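Local coordinates for protein succinylglutamate desuccinylase/aspartoacylase (PDB 3NA6) that probably hydrolyses the amide bond of an N-acylated amino acid, in the manner of succinylglutamate desuccinylases and aspartoacylases, at residues A[5-9]-A[125-129]; A[36-40]-A[92-96]; A[227-231]-A[242-246]; A[259-264]-A[298-303]; A[266-272]-A[283-288]. Residues are numbered along the deposited sequence.

Interaction 1 (A[5-9]-A[125-129])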
# COMPACT_ATOMS: atom_id res chain seq x y z
N ASN A 5 -11.68 -30.81 -9.44
CA ASN A 5 -10.90 -29.82 -8.71
C ASN A 5 -9.41 -29.96 -9.11
O ASN A 5 -8.94 -31.07 -9.30
CB ASN A 5 -11.07 -30.08 -7.22
CG ASN A 5 -10.56 -28.95 -6.39
OD1 ASN A 5 -9.35 -28.83 -6.15
ND2 ASN A 5 -11.46 -28.07 -5.99
N PRO A 6 -8.68 -28.84 -9.28
CA PRO A 6 -7.26 -28.96 -9.66
C PRO A 6 -6.27 -29.33 -8.53
O PRO A 6 -5.08 -29.48 -8.79
CB PRO A 6 -6.91 -27.57 -10.17
CG PRO A 6 -7.84 -26.65 -9.39
CD PRO A 6 -9.13 -27.44 -9.24
N ILE A 7 -6.75 -29.52 -7.30
CA ILE A 7 -5.84 -29.89 -6.22
C ILE A 7 -5.34 -31.33 -6.37
O ILE A 7 -6.13 -32.21 -6.67
CB ILE A 7 -6.47 -29.66 -4.82
CG1 ILE A 7 -6.46 -28.17 -4.50
CG2 ILE A 7 -5.78 -30.55 -3.73
CD1 ILE A 7 -7.34 -27.76 -3.34
N SER A 8 -4.04 -31.55 -6.20
CA SER A 8 -3.51 -32.91 -6.09
C SER A 8 -2.60 -33.05 -4.88
O SER A 8 -1.67 -32.27 -4.71
CB SER A 8 -2.78 -33.39 -7.35
OG SER A 8 -2.11 -32.33 -7.97
N PRO A 9 -2.89 -34.04 -4.03
CA PRO A 9 -2.05 -34.29 -2.88
C PRO A 9 -0.70 -34.79 -3.30
O PRO A 9 -0.57 -35.43 -4.35
CB PRO A 9 -2.80 -35.36 -2.09
CG PRO A 9 -4.14 -35.46 -2.68
CD PRO A 9 -4.07 -34.92 -4.06
N LYS A 125 -11.85 -22.89 -4.43
CA LYS A 125 -11.21 -24.17 -4.84
C LYS A 125 -10.85 -25.05 -3.62
O LYS A 125 -11.08 -26.26 -3.64
CB LYS A 125 -9.96 -23.90 -5.69
CG LYS A 125 -10.28 -23.32 -7.11
CD LYS A 125 -9.02 -22.76 -7.74
CE LYS A 125 -9.02 -22.78 -9.23
NZ LYS A 125 -7.87 -21.98 -9.74
N ILE A 126 -10.38 -24.43 -2.53
CA ILE A 126 -10.21 -25.13 -1.25
C ILE A 126 -11.54 -25.74 -0.80
O ILE A 126 -11.63 -26.94 -0.50
CB ILE A 126 -9.59 -24.23 -0.15
CG1 ILE A 126 -8.18 -23.80 -0.55
CG2 ILE A 126 -9.51 -24.95 1.17
CD1 ILE A 126 -7.52 -22.73 0.41
N ALA A 127 -12.57 -24.91 -0.73
CA ALA A 127 -13.89 -25.36 -0.31
C ALA A 127 -14.40 -26.50 -1.18
O ALA A 127 -14.89 -27.52 -0.68
CB ALA A 127 -14.90 -24.20 -0.34
N ASP A 128 -14.26 -26.36 -2.48
CA ASP A 128 -14.72 -27.38 -3.41
C ASP A 128 -14.01 -28.73 -3.20
O ASP A 128 -14.61 -29.79 -3.34
CB ASP A 128 -14.55 -26.92 -4.86
CG ASP A 128 -14.97 -27.99 -5.84
OD1 ASP A 128 -16.19 -28.13 -6.08
OD2 ASP A 128 -14.07 -28.70 -6.31
N TYR A 129 -12.72 -28.68 -2.90
CA TYR A 129 -11.96 -29.90 -2.68
C TYR A 129 -12.43 -30.59 -1.40
O TYR A 129 -12.52 -31.81 -1.34
CB TYR A 129 -10.45 -29.60 -2.62
CG TYR A 129 -9.60 -30.83 -2.52
CD1 TYR A 129 -9.40 -31.66 -3.62
CD2 TYR A 129 -9.00 -31.18 -1.34
CE1 TYR A 129 -8.63 -32.79 -3.52
CE2 TYR A 129 -8.22 -32.30 -1.24
CZ TYR A 129 -8.06 -33.10 -2.31
OH TYR A 129 -7.28 -34.21 -2.17

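Interaction 2 (A[36-40]-A[92-96])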
# COMPACT_ATOMS: atom_id res chain seq x y z
N SER A 36 1.98 -22.43 -6.83
CA SER A 36 1.00 -23.22 -6.09
C SER A 36 0.83 -22.71 -4.65
O SER A 36 1.72 -22.06 -4.08
CB SER A 36 1.43 -24.70 -6.00
OG SER A 36 2.07 -25.14 -7.19
N VAL A 37 -0.31 -23.02 -4.07
CA VAL A 37 -0.49 -22.94 -2.63
C VAL A 37 -0.30 -24.37 -2.15
O VAL A 37 -0.99 -25.24 -2.60
CB VAL A 37 -1.87 -22.44 -2.26
CG1 VAL A 37 -2.04 -22.43 -0.72
CG2 VAL A 37 -2.07 -21.04 -2.82
N MSE A 38 0.67 -24.59 -1.28
CA MSE A 38 1.01 -25.90 -0.75
C MSE A 38 0.40 -26.08 0.65
O MSE A 38 1.01 -25.74 1.65
CB MSE A 38 2.54 -26.06 -0.71
CG MSE A 38 3.20 -25.87 -2.07
SE MSE A 38 2.87 -27.40 -3.24
CE MSE A 38 4.40 -28.48 -2.65
N ILE A 39 -0.82 -26.63 0.71
CA ILE A 39 -1.53 -26.70 2.00
C ILE A 39 -1.04 -27.92 2.83
O ILE A 39 -1.20 -29.03 2.38
CB ILE A 39 -3.04 -26.84 1.78
CG1 ILE A 39 -3.56 -25.70 0.92
CG2 ILE A 39 -3.79 -26.87 3.13
CD1 ILE A 39 -5.06 -25.77 0.67
N PRO A 40 -0.48 -27.72 4.04
CA PRO A 40 0.04 -28.89 4.75
C PRO A 40 -1.06 -29.85 5.13
O PRO A 40 -2.16 -29.43 5.47
CB PRO A 40 0.67 -28.29 6.00
CG PRO A 40 1.12 -26.94 5.52
CD PRO A 40 -0.09 -26.49 4.74
N ASN A 92 -7.56 -22.57 5.89
CA ASN A 92 -7.36 -21.47 4.93
C ASN A 92 -5.91 -21.07 5.04
O ASN A 92 -5.56 -20.05 5.66
CB ASN A 92 -8.26 -20.27 5.18
CG ASN A 92 -8.21 -19.29 4.04
OD1 ASN A 92 -7.31 -19.37 3.18
ND2 ASN A 92 -9.21 -18.40 3.96
N TYR A 93 -5.07 -21.87 4.40
CA TYR A 93 -3.65 -21.74 4.54
C TYR A 93 -3.14 -20.34 4.20
O TYR A 93 -2.39 -19.74 4.98
CB TYR A 93 -2.92 -22.84 3.78
CG TYR A 93 -1.41 -22.76 3.92
CD1 TYR A 93 -0.80 -22.84 5.17
CD2 TYR A 93 -0.60 -22.59 2.82
CE1 TYR A 93 0.57 -22.76 5.29
CE2 TYR A 93 0.77 -22.49 2.94
CZ TYR A 93 1.34 -22.59 4.17
OH TYR A 93 2.69 -22.50 4.27
N PRO A 94 -3.60 -19.77 3.09
CA PRO A 94 -3.15 -18.39 2.80
C PRO A 94 -3.53 -17.39 3.88
O PRO A 94 -2.68 -16.54 4.23
CB PRO A 94 -3.82 -18.09 1.45
CG PRO A 94 -3.94 -19.47 0.81
CD PRO A 94 -4.36 -20.33 1.96
N ALA A 95 -4.73 -17.51 4.45
CA ALA A 95 -5.15 -16.61 5.53
C ALA A 95 -4.22 -16.85 6.73
O ALA A 95 -3.73 -15.90 7.35
CB ALA A 95 -6.60 -16.82 5.95
N PHE A 96 -3.96 -18.11 7.04
CA PHE A 96 -3.03 -18.41 8.15
C PHE A 96 -1.65 -17.79 7.93
O PHE A 96 -1.09 -17.16 8.83
CB PHE A 96 -2.92 -19.91 8.40
CG PHE A 96 -1.83 -20.25 9.33
CD1 PHE A 96 -1.99 -20.02 10.68
CD2 PHE A 96 -0.63 -20.75 8.87
CE1 PHE A 96 -0.97 -20.29 11.56
CE2 PHE A 96 0.39 -21.05 9.76
CZ PHE A 96 0.22 -20.81 11.11

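Interaction 3 (A[227-231]-A[242-246])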
# COMPACT_ATOMS: atom_id res chain seq x y z
N LYS A 227 -7.18 -31.68 24.79
CA LYS A 227 -8.03 -32.61 25.55
C LYS A 227 -9.31 -32.89 24.77
O LYS A 227 -9.74 -34.04 24.61
CB LYS A 227 -8.34 -32.03 26.92
CG LYS A 227 -9.50 -32.65 27.70
CD LYS A 227 -9.95 -31.72 28.87
CE LYS A 227 -11.36 -32.00 29.33
NZ LYS A 227 -11.96 -30.94 30.20
N GLY A 228 -9.94 -31.82 24.31
CA GLY A 228 -11.17 -31.92 23.53
C GLY A 228 -10.96 -32.79 22.29
O GLY A 228 -11.77 -33.65 22.01
N LEU A 229 -9.84 -32.58 21.59
CA LEU A 229 -9.50 -33.35 20.38
C LEU A 229 -9.28 -34.82 20.69
O LEU A 229 -9.87 -35.70 20.04
CB LEU A 229 -8.25 -32.80 19.74
CG LEU A 229 -7.71 -33.44 18.45
CD1 LEU A 229 -8.85 -33.50 17.40
CD2 LEU A 229 -6.42 -32.69 17.92
N ARG A 230 -8.48 -35.08 21.73
CA ARG A 230 -8.24 -36.44 22.14
C ARG A 230 -9.55 -37.10 22.60
O ARG A 230 -9.86 -38.22 22.16
CB ARG A 230 -7.17 -36.50 23.23
CG ARG A 230 -6.80 -37.92 23.62
CD ARG A 230 -5.70 -37.97 24.72
NE ARG A 230 -5.60 -39.32 25.29
CZ ARG A 230 -6.33 -39.80 26.30
NH1 ARG A 230 -7.24 -39.06 26.93
NH2 ARG A 230 -6.14 -41.05 26.69
N ASN A 231 -10.31 -36.41 23.45
CA ASN A 231 -11.61 -36.92 23.87
C ASN A 231 -12.53 -37.30 22.71
O ASN A 231 -13.10 -38.41 22.72
CB ASN A 231 -12.36 -35.94 24.75
CG ASN A 231 -11.85 -35.90 26.20
OD1 ASN A 231 -11.05 -36.73 26.63
ND2 ASN A 231 -12.32 -34.93 26.95
N GLU A 242 -8.67 -43.43 28.11
CA GLU A 242 -9.78 -42.92 28.90
C GLU A 242 -9.87 -41.42 28.68
O GLU A 242 -8.87 -40.73 28.59
CB GLU A 242 -9.65 -43.28 30.39
CG GLU A 242 -8.85 -42.30 31.24
CD GLU A 242 -8.43 -42.90 32.59
OE1 GLU A 242 -8.64 -44.12 32.80
OE2 GLU A 242 -7.88 -42.16 33.42
N MSE A 243 -11.10 -40.94 28.57
CA MSE A 243 -11.35 -39.55 28.33
C MSE A 243 -11.10 -38.75 29.59
O MSE A 243 -11.20 -39.29 30.67
CB MSE A 243 -12.78 -39.39 27.88
CG MSE A 243 -13.07 -40.11 26.55
SE MSE A 243 -14.67 -39.38 25.80
CE MSE A 243 -15.89 -39.96 27.28
N GLN A 244 -10.75 -37.48 29.45
CA GLN A 244 -10.62 -36.60 30.59
C GLN A 244 -11.95 -35.92 30.70
O GLN A 244 -12.44 -35.34 29.72
CB GLN A 244 -9.53 -35.54 30.38
CG GLN A 244 -8.13 -36.06 30.04
CD GLN A 244 -7.20 -34.94 29.50
OE1 GLN A 244 -6.79 -34.96 28.33
NE2 GLN A 244 -6.91 -33.95 30.36
N ILE A 245 -12.54 -35.99 31.89
CA ILE A 245 -13.83 -35.38 32.18
C ILE A 245 -13.71 -34.43 33.35
O ILE A 245 -13.39 -34.83 34.46
CB ILE A 245 -14.89 -36.40 32.53
CG1 ILE A 245 -15.08 -37.41 31.38
CG2 ILE A 245 -16.22 -35.69 32.86
CD1 ILE A 245 -15.79 -38.73 31.80
N ASP A 246 -13.97 -33.16 33.09
CA ASP A 246 -14.00 -32.13 34.12
C ASP A 246 -15.38 -31.48 34.11
O ASP A 246 -16.20 -31.73 33.22
CB ASP A 246 -12.93 -31.08 33.80
CG ASP A 246 -11.53 -31.67 33.77
OD1 ASP A 246 -11.06 -32.07 34.83
OD2 ASP A 246 -10.91 -31.73 32.69
O HOH W 1 -8.48 -36.39 26.69
O HOH W 2 -6.04 -43.34 28.78

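Interaction 4 (A[259-264]-A[298-303])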
# COMPACT_ATOMS: atom_id res chain seq x y z
N TYR A 259 -26.50 -7.84 20.58
CA TYR A 259 -27.42 -6.75 20.87
C TYR A 259 -26.74 -5.47 21.32
O TYR A 259 -27.38 -4.43 21.39
CB TYR A 259 -28.48 -7.22 21.90
CG TYR A 259 -29.21 -8.43 21.36
CD1 TYR A 259 -30.22 -8.29 20.40
CD2 TYR A 259 -28.86 -9.72 21.75
CE1 TYR A 259 -30.88 -9.40 19.87
CE2 TYR A 259 -29.52 -10.84 21.24
CZ TYR A 259 -30.52 -10.67 20.29
OH TYR A 259 -31.16 -11.78 19.78
N LEU A 260 -25.46 -5.54 21.61
CA LEU A 260 -24.72 -4.39 22.08
C LEU A 260 -23.74 -4.03 20.99
O LEU A 260 -22.55 -4.24 21.11
CB LEU A 260 -24.02 -4.70 23.39
CG LEU A 260 -24.98 -5.01 24.55
CD1 LEU A 260 -24.20 -5.62 25.68
CD2 LEU A 260 -25.74 -3.76 24.99
N PHE A 261 -24.28 -3.53 19.89
CA PHE A 261 -23.49 -3.01 18.81
C PHE A 261 -23.05 -1.60 19.20
O PHE A 261 -23.82 -0.84 19.77
CB PHE A 261 -24.30 -3.03 17.50
CG PHE A 261 -24.29 -4.39 16.81
CD1 PHE A 261 -23.14 -4.85 16.14
CD2 PHE A 261 -25.43 -5.22 16.84
CE1 PHE A 261 -23.12 -6.11 15.52
CE2 PHE A 261 -25.41 -6.51 16.21
CZ PHE A 261 -24.28 -6.94 15.55
N SER A 262 -21.80 -1.25 18.93
CA SER A 262 -21.38 0.12 19.12
C SER A 262 -21.91 0.98 17.99
O SER A 262 -21.87 0.57 16.83
CB SER A 262 -19.87 0.26 19.14
OG SER A 262 -19.56 1.60 19.45
N GLU A 263 -22.35 2.18 18.34
CA GLU A 263 -22.73 3.19 17.36
C GLU A 263 -21.67 4.30 17.26
O GLU A 263 -21.93 5.36 16.69
CB GLU A 263 -24.11 3.77 17.71
CG GLU A 263 -25.24 2.75 17.57
CD GLU A 263 -26.66 3.34 17.73
OE1 GLU A 263 -26.83 4.32 18.47
OE2 GLU A 263 -27.62 2.79 17.12
N HIS A 264 -20.46 4.03 17.81
CA HIS A 264 -19.40 5.04 17.94
C HIS A 264 -18.02 4.42 17.81
O HIS A 264 -17.79 3.33 18.30
CB HIS A 264 -19.48 5.68 19.32
CG HIS A 264 -20.79 6.35 19.61
ND1 HIS A 264 -21.03 7.67 19.30
CD2 HIS A 264 -21.92 5.88 20.17
CE1 HIS A 264 -22.26 7.99 19.67
NE2 HIS A 264 -22.82 6.92 20.20
N VAL A 298 -19.98 6.96 26.07
CA VAL A 298 -21.25 6.32 25.70
C VAL A 298 -21.28 5.01 26.43
O VAL A 298 -20.28 4.30 26.47
CB VAL A 298 -21.36 6.07 24.18
CG1 VAL A 298 -22.66 5.37 23.82
CG2 VAL A 298 -21.26 7.41 23.42
N GLU A 299 -22.43 4.66 27.00
CA GLU A 299 -22.55 3.48 27.85
C GLU A 299 -23.39 2.40 27.22
O GLU A 299 -24.38 2.69 26.57
CB GLU A 299 -23.20 3.89 29.18
CG GLU A 299 -22.40 4.90 29.96
CD GLU A 299 -22.93 5.16 31.36
OE1 GLU A 299 -24.16 5.13 31.56
OE2 GLU A 299 -22.10 5.42 32.25
N TYR A 300 -22.98 1.14 27.39
CA TYR A 300 -23.73 -0.00 26.92
C TYR A 300 -24.08 -0.86 28.14
O TYR A 300 -23.20 -1.26 28.91
CB TYR A 300 -22.96 -0.73 25.79
CG TYR A 300 -22.87 0.17 24.55
CD1 TYR A 300 -23.95 0.27 23.67
CD2 TYR A 300 -21.76 0.99 24.31
CE1 TYR A 300 -23.91 1.12 22.56
CE2 TYR A 300 -21.71 1.85 23.17
CZ TYR A 300 -22.80 1.93 22.32
OH TYR A 300 -22.81 2.74 21.20
N ARG A 301 -25.39 -1.07 28.34
CA ARG A 301 -25.91 -1.75 29.53
C ARG A 301 -26.49 -3.13 29.21
O ARG A 301 -26.92 -3.38 28.09
CB ARG A 301 -26.95 -0.87 30.22
CG ARG A 301 -26.30 0.30 30.89
CD ARG A 301 -27.24 1.18 31.67
NE ARG A 301 -26.45 2.28 32.21
CZ ARG A 301 -25.77 2.23 33.35
NH1 ARG A 301 -25.82 1.15 34.13
NH2 ARG A 301 -25.07 3.28 33.72
N ALA A 302 -26.46 -4.04 30.19
CA ALA A 302 -26.95 -5.40 29.97
C ALA A 302 -28.48 -5.37 29.87
O ALA A 302 -29.15 -4.72 30.68
CB ALA A 302 -26.49 -6.33 31.06
N ARG A 303 -29.00 -6.02 28.84
CA ARG A 303 -30.44 -6.10 28.58
C ARG A 303 -31.09 -7.17 29.46
O ARG A 303 -32.30 -7.16 29.65
CB ARG A 303 -30.69 -6.38 27.09
CG ARG A 303 -30.49 -7.86 26.67
CD ARG A 303 -30.16 -8.02 25.17
NE ARG A 303 -29.80 -9.40 24.82
CZ ARG A 303 -30.66 -10.41 24.69
NH1 ARG A 303 -31.96 -10.24 24.90
NH2 ARG A 303 -30.23 -11.62 24.37
O HOH W 3 -25.07 3.78 21.05

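Interaction 5 (A[266-272]-A[283-288])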
# COMPACT_ATOMS: atom_id res chain seq x y z
N GLY A 266 -14.32 4.55 19.18
CA GLY A 266 -13.55 5.12 20.27
C GLY A 266 -12.70 4.14 21.03
O GLY A 266 -12.42 3.01 20.55
N LEU A 267 -12.29 4.61 22.20
CA LEU A 267 -11.54 3.86 23.19
C LEU A 267 -12.50 2.96 23.96
O LEU A 267 -13.41 3.42 24.63
CB LEU A 267 -10.84 4.83 24.17
CG LEU A 267 -10.00 4.23 25.31
CD1 LEU A 267 -8.90 3.39 24.69
CD2 LEU A 267 -9.42 5.30 26.26
N PHE A 268 -12.25 1.66 23.90
CA PHE A 268 -13.20 0.68 24.43
C PHE A 268 -12.84 0.30 25.86
O PHE A 268 -11.72 -0.17 26.12
CB PHE A 268 -13.13 -0.58 23.58
CG PHE A 268 -14.11 -1.64 23.97
CD1 PHE A 268 -15.47 -1.41 23.85
CD2 PHE A 268 -13.68 -2.86 24.44
CE1 PHE A 268 -16.38 -2.36 24.16
CE2 PHE A 268 -14.63 -3.84 24.79
CZ PHE A 268 -15.97 -3.57 24.61
N GLU A 269 -13.77 0.54 26.78
CA GLU A 269 -13.59 0.13 28.16
C GLU A 269 -14.65 -0.91 28.55
O GLU A 269 -15.83 -0.56 28.75
CB GLU A 269 -13.67 1.29 29.14
CG GLU A 269 -13.44 0.78 30.60
CD GLU A 269 -13.70 1.81 31.65
OE1 GLU A 269 -14.10 2.92 31.27
OE2 GLU A 269 -13.54 1.49 32.85
N ILE A 270 -14.25 -2.17 28.67
CA ILE A 270 -15.20 -3.20 29.14
C ILE A 270 -15.29 -3.07 30.66
O ILE A 270 -14.31 -2.64 31.30
CB ILE A 270 -14.77 -4.60 28.69
CG1 ILE A 270 -15.97 -5.54 28.77
CG2 ILE A 270 -13.59 -5.12 29.50
CD1 ILE A 270 -16.15 -6.36 27.60
N MSE A 271 -16.44 -3.41 31.23
CA MSE A 271 -16.65 -3.26 32.69
C MSE A 271 -16.64 -4.57 33.49
O MSE A 271 -16.53 -4.56 34.72
CB MSE A 271 -17.96 -2.52 32.95
CG MSE A 271 -18.03 -1.17 32.27
SE MSE A 271 -16.52 0.06 32.61
CE MSE A 271 -16.64 0.28 34.53
N ILE A 272 -16.79 -5.69 32.81
CA ILE A 272 -16.64 -7.00 33.46
C ILE A 272 -15.84 -7.89 32.50
O ILE A 272 -15.80 -7.62 31.29
CB ILE A 272 -17.99 -7.66 33.85
CG1 ILE A 272 -18.73 -8.17 32.61
CG2 ILE A 272 -18.88 -6.73 34.76
CD1 ILE A 272 -19.12 -7.13 31.65
N LEU A 283 -23.80 -1.78 33.71
CA LEU A 283 -22.89 -1.29 32.69
C LEU A 283 -22.02 -2.46 32.23
O LEU A 283 -21.42 -3.13 33.05
CB LEU A 283 -22.05 -0.19 33.29
CG LEU A 283 -21.32 0.82 32.43
CD1 LEU A 283 -22.24 1.52 31.45
CD2 LEU A 283 -20.67 1.80 33.40
N VAL A 284 -22.01 -2.73 30.93
CA VAL A 284 -21.15 -3.77 30.34
C VAL A 284 -19.90 -3.16 29.68
O VAL A 284 -18.80 -3.75 29.72
CB VAL A 284 -21.94 -4.56 29.31
CG1 VAL A 284 -21.06 -5.50 28.51
CG2 VAL A 284 -23.03 -5.33 30.04
N ALA A 285 -20.08 -1.99 29.08
CA ALA A 285 -18.97 -1.32 28.39
C ALA A 285 -19.20 0.17 28.28
O ALA A 285 -20.37 0.64 28.31
CB ALA A 285 -18.77 -1.91 27.02
N ARG A 286 -18.10 0.92 28.16
CA ARG A 286 -18.17 2.34 27.82
C ARG A 286 -17.22 2.64 26.68
O ARG A 286 -16.09 2.14 26.66
CB ARG A 286 -17.83 3.21 29.03
CG ARG A 286 -18.74 2.97 30.22
CD ARG A 286 -18.51 3.99 31.32
NE ARG A 286 -17.22 3.84 31.97
CZ ARG A 286 -16.80 4.61 32.96
NH1 ARG A 286 -17.59 5.57 33.43
NH2 ARG A 286 -15.58 4.42 33.47
N VAL A 287 -17.68 3.47 25.75
CA VAL A 287 -16.86 3.97 24.65
C VAL A 287 -16.47 5.45 24.88
O VAL A 287 -17.36 6.37 24.98
CB VAL A 287 -17.53 3.78 23.28
CG1 VAL A 287 -16.54 4.16 22.16
CG2 VAL A 287 -17.92 2.30 23.10
N TRP A 288 -15.15 5.68 25.00
CA TRP A 288 -14.60 7.03 25.28
C TRP A 288 -14.18 7.64 23.94
O TRP A 288 -13.80 6.93 23.01
CB TRP A 288 -13.40 6.96 26.21
CG TRP A 288 -13.69 6.48 27.58
CD1 TRP A 288 -13.69 5.17 28.03
CD2 TRP A 288 -14.07 7.28 28.70
NE1 TRP A 288 -14.02 5.14 29.37
CE2 TRP A 288 -14.29 6.41 29.80
CE3 TRP A 288 -14.24 8.65 28.89
CZ2 TRP A 288 -14.66 6.88 31.07
CZ3 TRP A 288 -14.64 9.11 30.13
CH2 TRP A 288 -14.83 8.22 31.20

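Interaction 1 (A[5-9]-A[125-129])
N5 opens the N-terminal segment with its side chain aimed at helix 122-134. N5 ND2 gives two hydrogen bonds, one to D128 OD2 (2.7 Å) and one to the carbonyl O of K125 (3.0 Å). K125 O still takes the helical bond from Y129 N, also 3.0 Å, so the helix's own bonding is kept. D128 is held on its other oxygen as well, OD1 forming a salt bridge with R132 one turn on. The other polar atom of the N5 amide turns to its own segment: N5 OD1 accepts from I7 N two residues on, at 2.9 Å, an Asx turn that bends the segment around P6. P6 itself adds only a loose touch, CG to K125 CE at 4.0 Å. The turn leads into strand 8-9, an outermost strand of the large mixed sheet, paired with strand 17-26 through S8 and K24; the helix packs against this border of the sheet. I7 fills the space between them. I7 CG2 sits 3.6 Å from the centroid of the Y129 ring, nearly on the ring normal, a CH-pi contact, while L23 and L25 of strand 17-26 touch its side chain too. P9 CG meets Y129 OH at 3.4 Å.

Interaction 2 (A[36-40]-A[92-96])
N92 stands at the N-cap of the short helix 93-97. Its OD1 accepts from A95 N over 3.4 Å, a weak capping bond, while its backbone O takes the first helical bond from F96 N at 2.9 Å. Y93, the next residue, makes most of the contact. Its side chain leaves the helix toward the strand and lies along the backbone from V37 to P40. P40 CD packs over one face of the ring, 3.9 Å from the Y93 centroid in a CH-pi contact, and V37 CG1 comes to the ring edge at Y93 CD2, 3.8 Å away. D291 of a second subunit packs on both P40 and Y93. The carbonyl O of M38, a selenomethionine, lies 3.5 Å from Y93 CE2, and I39 CG1 reaches Y93 CB at 4.1 Å. No hydrogen bond joins the two segments; they meet mainly by apolar packing. P94 follows, its CG meeting V37 CG1 at 3.8 Å, so that V37 touches both Y93 and P94. Further along the helix, F96 stacks on Y90. Strand 36-46 lies between strands 17-26 and 83-88 in the mixed sheet, with helix 93-97 against one side and I126 of helix 122-134 touching I39 and P94.

Interaction 3 (A[227-231]-A[242-246])
The salt bridge between K227 NZ and D246 OD2 (2.8 Å) ties one end of the 242-246 segment to helix 219-235; K227 NZ also bonds to the side chain of N179. In the middle, N231 uses both ends of its amide on the backbone of a single residue: N231 OD1 accepts from Q244 N at 2.9 Å and N231 ND2 donates to Q244 O at 2.8 Å. Such amide pairing gives an extended segment the kind of partner a neighbouring strand would offer. At the far end R230 NH1 donates to the carbonyl O of E242 (2.9 Å), backed by a weak bond from R230 NH2 to the same oxygen. The segment runs back alongside helix 219-235 on its way to strand 249-250, an outermost strand of the mixed sheet. Water 1 accepts from R230 NH1 at 3.0 Å and lies 2.6 Å from N231 OD1 and 2.8 Å from Q244 OE1; water 2 takes E242 N at 2.7 Å and, weakly, R230 NH2. Around these bonds K227 packs along Q244, K227 CE 3.5 Å from Q244 O and K227 CB 3.6 Å from Q244 OE1, and selenomethionine M243 brings its CB within 3.4 Å of N231 OD1.

Interaction 4 (A[259-264]-A[298-303])
Y300 pushes its ring against the backbone of F261 to E263, with F261 O 3.4 Å from Y300 CE1. Its hydroxyl accepts a nearly straight hydrogen bond from E263 N (3.0 Å to Y300 OH), and water 3 lies 2.5 Å from Y300 OH while donating to E263 OE1 at 3.2 Å. The same hydroxyl meets the edge of the H264 ring, 3.4 Å from H264 CD2. One face of that ring takes V298 CG2, a CH-pi contact 3.7 Å from the H264 centroid. The segments run antiparallel but belong to different sheets: the weakly bonded strand 260-261 pairs with 322-327, whereas 298-301 borders the four-stranded sheet beside 283-288. No backbone-to-backbone bonds join them; side chains of one meet side chains and backbone of the other. L260 CD2 lies 4.2 Å from Y300 CB and 3.3 Å from R301 O. Where one starts and the other ends, R303 CZ lies 4.0 Å from the Y259 ring centroid, off-centre, a cation-pi contact; Y259 OH bonds to D255.

Interaction 5 (A[266-272]-A[283-288])
Strands 266-270 and 283-288 run antiparallel, and two hydrogen-bonded pairs are complete: L267 N to W288 O and W288 N to L267 O, both 2.9 Å, then E269 N to R286 O and R286 N to E269 O, both 2.8 Å. M271 N to V284 O (2.8 Å) carries the ladder past the end of strand 266-270. Close CA-H...O contacts fill in between, such as A285 CA to E269 O at 3.3 Å. These are the two central strands of a four-stranded antiparallel sheet; on the far side of 283-288, V284 and A285 both face Y300 of the edge strand, a classic beta bulge. On the face bearing L267, E269, R286 and W288 the polar groups are those of E269, R286 and the W288 indole. E269 OE1 accepts from W288 NE1 at 2.9 Å and forms a salt bridge with R286 NH2 at 3.0 Å. The face is a subunit interface: in a second subunit K226 pairs with E269 OE2 and E71 with R286 NH2. Among apolar contacts, F268 CE1 meets A285 CB at 3.8 Å on the opposite face, L267 CB meets W288 CB at 3.9 Å, and selenomethionine M271 CG lies 3.8 Å from L283 CG.

How the interactions relate
From the N terminus, interaction 1 closes the longest loop, bringing residues 5-9 back to helix 122-134. Interaction 2 is nested inside it, and the two touch where I126 packs on I39 and P94; together they set two successive helices against the strands at one border of the mixed sheet. Interaction 3 follows in series, a short closure of the chain back onto helix 219-235 about 32 Å, centre to centre, from interaction 1. Farther along, interaction 4 joins two sheets of the C-terminal beta region and encloses interaction 5, a pairing inside one of them; Y300 links both by backbone bonds to V284 and A285. Interactions 2 and 5 also both meet the second subunit.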